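Side-chain contact in flagellar protein FliL (Vibrio alginolyticus, PDB 6AHP), which probably assists the bacterial flagellar motor from the periplasm, as a protein whose core resembles the stomatin family: residues A[51-54]-A[55-59]. Numbering follows the deposited sequence.
Sequences PLIE and SSLLS
Ile53 and Leu57 meet one helical turn apart in a loose methyl-to-methyl approach, with Ile53 CG2 4.3 Å from Leu57 CD1. Leu57 CG lies anti to its own carbonyl carbon (chi1 -81°), which swings the branch back toward the preceding turn and leaves CG 3.7 Å from Ile53 O. Leu57 also packs on Leu12 and Phe16 of strand 7-21 and on Ile86 of helix 72-94, while Leu52 rests on Leu90 of that long helix. Helix 50-62 thus joins the sheet to helix 72-94 in the alpha-beta fold of this SPFH-clan domain, and Pro51, Leu52, Ser55 and Leu58 also touch the second subunit.

Four successive i to i+4 backbone bonds join residues 51-54 to residues 55-58. Those from Leu57 N to Ile53 O (3.0 Å) and from Leu58 N to Glu54 O are both nearly straight, whereas Ser55 N reaches Pro51 O at 3.1 Å with a more bent N-H...O angle of 149°.

Ser55 sets CB 3.3 Å from Pro51 O. Its OG, anti to the backbone N (chi1 -155°), is hydrogen-bonded to Phe104 O of the second subunit, which gives this buried hydroxyl a partner across the dimer interface, near where Leu58 packs on Thr105 of the same neighbouring subunit.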
ATOM      1  N   PRO A  51      -0.079   5.949   5.750  1.00 29.79           N
ATOM      2  CA  PRO A  51       0.734   5.048   4.915  1.00 26.00           C
ATOM      3  C   PRO A  51       0.123   3.670   4.774  1.00 24.10           C
ATOM      4  O   PRO A  51       0.109   3.099   3.670  1.00 21.05           O
ATOM      5  CB  PRO A  51       2.079   5.004   5.652  1.00 27.37           C
ATOM      6  CG  PRO A  51       2.109   6.315   6.428  1.00 27.59           C
ATOM      7  CD  PRO A  51       0.695   6.482   6.888  1.00 22.54           C
ATOM      8  N   LEU A  52      -0.417   3.131   5.870  1.00 21.64           N
ATOM      9  CA  LEU A  52      -1.043   1.814   5.797  1.00 22.33           C
ATOM     10  C   LEU A  52      -2.312   1.867   4.943  1.00 21.90           C
ATOM     11  O   LEU A  52      -2.552   0.983   4.117  1.00 23.62           O
ATOM     12  CB  LEU A  52      -1.348   1.332   7.213  1.00 21.81           C
ATOM     13  CG  LEU A  52      -2.082   0.012   7.349  1.00 22.67           C
ATOM     14  CD1 LEU A  52      -1.127  -1.075   6.837  1.00 26.83           C
ATOM     15  CD2 LEU A  52      -2.467  -0.270   8.772  1.00 22.27           C
ATOM     16  N   ILE A  53      -3.100   2.937   5.098  1.00 20.00           N
ATOM     17  CA  ILE A  53      -4.342   3.070   4.349  1.00 23.35           C
ATOM     18  C   ILE A  53      -4.051   3.176   2.852  1.00 19.96           C
ATOM     19  O   ILE A  53      -4.670   2.497   2.038  1.00 18.79           O
ATOM     20  CB  ILE A  53      -5.152   4.273   4.873  1.00 16.23           C
ATOM     21  CG1 ILE A  53      -5.705   3.938   6.271  1.00 21.21           C
ATOM     22  CG2 ILE A  53      -6.305   4.626   3.900  1.00 16.84           C
ATOM     23  CD1 ILE A  53      -6.244   5.127   7.077  1.00 22.03           C
ATOM     24  N   GLU A  54      -3.091   4.020   2.475  1.00 22.65           N
ATOM     25  CA  GLU A  54      -2.764   4.177   1.058  1.00 23.80           C
ATOM     26  C   GLU A  54      -2.250   2.887   0.461  1.00 25.60           C
ATOM     27  O   GLU A  54      -2.507   2.589  -0.711  1.00 23.21           O
ATOM     28  CB  GLU A  54      -1.723   5.278   0.867  1.00 26.55           C
ATOM     29  CG  GLU A  54      -2.198   6.662   1.199  1.00 29.47           C
ATOM     30  CD  GLU A  54      -1.012   7.595   1.389  1.00 40.23           C
ATOM     31  OE1 GLU A  54       0.043   7.346   0.763  1.00 41.94           O
ATOM     32  OE2 GLU A  54      -1.108   8.548   2.186  1.00 43.14           O
ATOM     33  N   SER A  55      -1.506   2.114   1.252  1.00 22.06           N
ATOM     34  CA  SER A  55      -0.963   0.853   0.773  1.00 24.68           C
ATOM     35  C   SER A  55      -2.056  -0.197   0.607  1.00 23.93           C
ATOM     36  O   SER A  55      -2.007  -1.013  -0.321  1.00 27.46           O
ATOM     37  CB  SER A  55       0.110   0.370   1.746  1.00 26.47           C
ATOM     38  OG  SER A  55       0.999  -0.468   1.047  1.00 36.67           O
ATOM     39  N   SER A  56      -3.028  -0.215   1.525  1.00 22.21           N
ATOM     40  CA  SER A  56      -4.179  -1.096   1.386  1.00 24.05           C
ATOM     41  C   SER A  56      -4.960  -0.783   0.115  1.00 22.36           C
ATOM     42  O   SER A  56      -5.354  -1.689  -0.620  1.00 23.35           O
ATOM     43  CB  SER A  56      -5.088  -0.956   2.604  1.00 22.66           C
ATOM     44  OG  SER A  56      -6.309  -1.639   2.425  1.00 20.17           O
ATOM     45  N   LEU A  57      -5.227   0.504  -0.129  1.00 22.35           N
ATOM     46  CA  LEU A  57      -5.948   0.917  -1.330  1.00 24.60           C
ATOM     47  C   LEU A  57      -5.224   0.457  -2.600  1.00 25.74           C
ATOM     48  O   LEU A  57      -5.842  -0.101  -3.515  1.00 25.49           O
ATOM     49  CB  LEU A  57      -6.129   2.438  -1.324  1.00 21.98           C
ATOM     50  CG  LEU A  57      -7.316   2.915  -0.449  1.00 23.74           C
ATOM     51  CD1 LEU A  57      -7.346   4.422  -0.222  1.00 29.25           C
ATOM     52  CD2 LEU A  57      -8.666   2.403  -0.974  1.00 21.68           C
ATOM     53  N   LEU A  58      -3.916   0.719  -2.689  1.00 25.91           N
ATOM     54  CA  LEU A  58      -3.154   0.287  -3.860  1.00 29.55           C
ATOM     55  C   LEU A  58      -3.197  -1.230  -4.019  1.00 28.17           C
ATOM     56  O   LEU A  58      -3.319  -1.730  -5.141  1.00 31.98           O
ATOM     57  CB  LEU A  58      -1.707   0.783  -3.778  1.00 30.55           C
ATOM     58  CG  LEU A  58      -0.899   0.802  -5.084  1.00 36.87           C
ATOM     59  CD1 LEU A  58      -1.608   1.596  -6.231  1.00 36.76           C
ATOM     60  CD2 LEU A  58       0.502   1.365  -4.834  1.00 37.37           C
ATOM     61  N   SER A  59      -3.134  -1.978  -2.905  1.00 29.62           N
ATOM     62  CA  SER A  59      -3.271  -3.431  -2.977  1.00 30.41           C
ATOM     63  C   SER A  59      -4.628  -3.831  -3.525  1.00 31.73           C
ATOM     64  O   SER A  59      -4.733  -4.765  -4.331  1.00 29.47           O
ATOM     65  CB  SER A  59      -3.075  -4.067  -1.605  1.00 31.64           C
ATOM     66  OG  SER A  59      -1.730  -4.003  -1.186  1.00 40.93           O
TER